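Local coordinates for excinuclease ABC, subunit A. (Deinococcus radiodurans, PDB 2VF7), which acts as a UvrA-family protein, a dimeric ABC ATPase that binds zinc and DNA and probably helps recognise damage in nucleotide excision repair, at the interface of chains A and B. Coordinates in Å, arbitrary orientation; residue numbers count along the deposited sequence, not the author numbering. Chains: chain A/B, Excinuclease ABC, subunit A..

The interface of chains A and B. Residues chain A 99, 106, 389; chain B 69, 72.
A:Ala106 and B:Tyr72 form the small apolar centre of this patch. The methyl CB of A:Ala106 lies over one face of the B:Tyr72 ring, 4.1 Å above its plane and shifted toward the rim at the end where the ring joins its own chain; CG of B:Tyr72 is its nearest partner, at 4.1 Å. The contact is loose, a methyl resting against the base of the ring. B:Tyr72 gives most to the patch, with 60 Å² hidden by chain A. CG of B:Tyr72 nearly eclipses the backbone N (chi1 13°), a strained torsion that goes with a ring drawn somewhat distorted, so the fine geometry of this residue is doubtful.

Farther along the ring, the phenol end reaches A:Gln99. NE2 of the A:Gln99 amide donates a hydrogen bond to the hydroxyl OH of B:Tyr72 at 2.7 Å, with an angle of 153° at the hydrogen. The hydroxyl sits close to the amide plane, while amide and ring are turned steeply, about 71° apart as far as the distorted ring allows. The glutamine chain runs extended beyond CG, which carries the amide out to the hydroxyl; NE2 also passes 3.4 Å from CZ, the ring carbon bearing the oxygen.

At the outer rim, A:Arg389 extends its guanidinium toward the C-terminal end of helix 49-69 of chain B, where its positive charge may be weakly favoured. NH2 of A:Arg389 stays 4.3 Å from the carbonyl O of B:Val69, too far for a hydrogen bond.

Through these contacts across the chains, this patch and its two-fold twin help join the two copies of the UvrA dimer. In sequence, helix 49-69 begins at the P-loop lysine, and helix 382-393, which bears A:Arg389, starts within the ABC signature motif; the interface may thus lie within reach of changes at the nucleotide sites.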
# COMPACT_ATOMS: atom_id res chain seq x y z
N GLN A 99 -16.57 4.62 4.61
CA GLN A 99 -15.37 5.38 4.32
C GLN A 99 -15.20 6.56 5.29
O GLN A 99 -16.17 7.07 5.86
CB GLN A 99 -15.43 5.88 2.88
CG GLN A 99 -14.14 5.82 2.11
CD GLN A 99 -14.33 6.31 0.68
OE1 GLN A 99 -14.46 7.52 0.44
NE2 GLN A 99 -14.38 5.38 -0.28
N ALA A 106 -14.79 6.63 -4.31
CA ALA A 106 -14.26 6.21 -5.60
C ALA A 106 -15.40 5.72 -6.49
O ALA A 106 -16.48 5.37 -5.99
CB ALA A 106 -13.23 5.13 -5.41
N ARG A 389 -22.42 -3.28 1.32
CA ARG A 389 -21.09 -3.69 1.77
C ARG A 389 -21.22 -4.74 2.86
O ARG A 389 -20.41 -5.66 2.96
CB ARG A 389 -20.29 -2.49 2.22
CG ARG A 389 -18.83 -2.67 1.94
CD ARG A 389 -18.23 -1.50 1.16
NE ARG A 389 -17.37 -0.65 1.99
CZ ARG A 389 -16.20 -1.01 2.53
NH1 ARG A 389 -15.72 -2.25 2.39
NH2 ARG A 389 -15.52 -0.13 3.25
N VAL B 69 -11.12 -4.18 2.96
CA VAL B 69 -10.66 -2.88 3.44
C VAL B 69 -10.78 -1.82 2.35
O VAL B 69 -11.27 -0.73 2.62
CB VAL B 69 -9.23 -2.96 4.00
CG1 VAL B 69 -8.54 -1.61 3.88
CG2 VAL B 69 -9.26 -3.44 5.45
N TYR B 72 -13.43 -1.31 -4.24
CA TYR B 72 -13.16 -0.69 -5.55
C TYR B 72 -11.71 -0.80 -6.07
O TYR B 72 -11.37 -1.77 -6.77
CB TYR B 72 -13.59 0.78 -5.52
CG TYR B 72 -13.86 1.29 -4.11
CD1 TYR B 72 -12.65 1.31 -3.08
CD2 TYR B 72 -15.26 1.69 -3.81
CE1 TYR B 72 -12.90 1.71 -1.79
CE2 TYR B 72 -15.51 2.13 -2.53
CZ TYR B 72 -14.40 2.22 -1.50
OH TYR B 72 -14.67 2.67 -0.22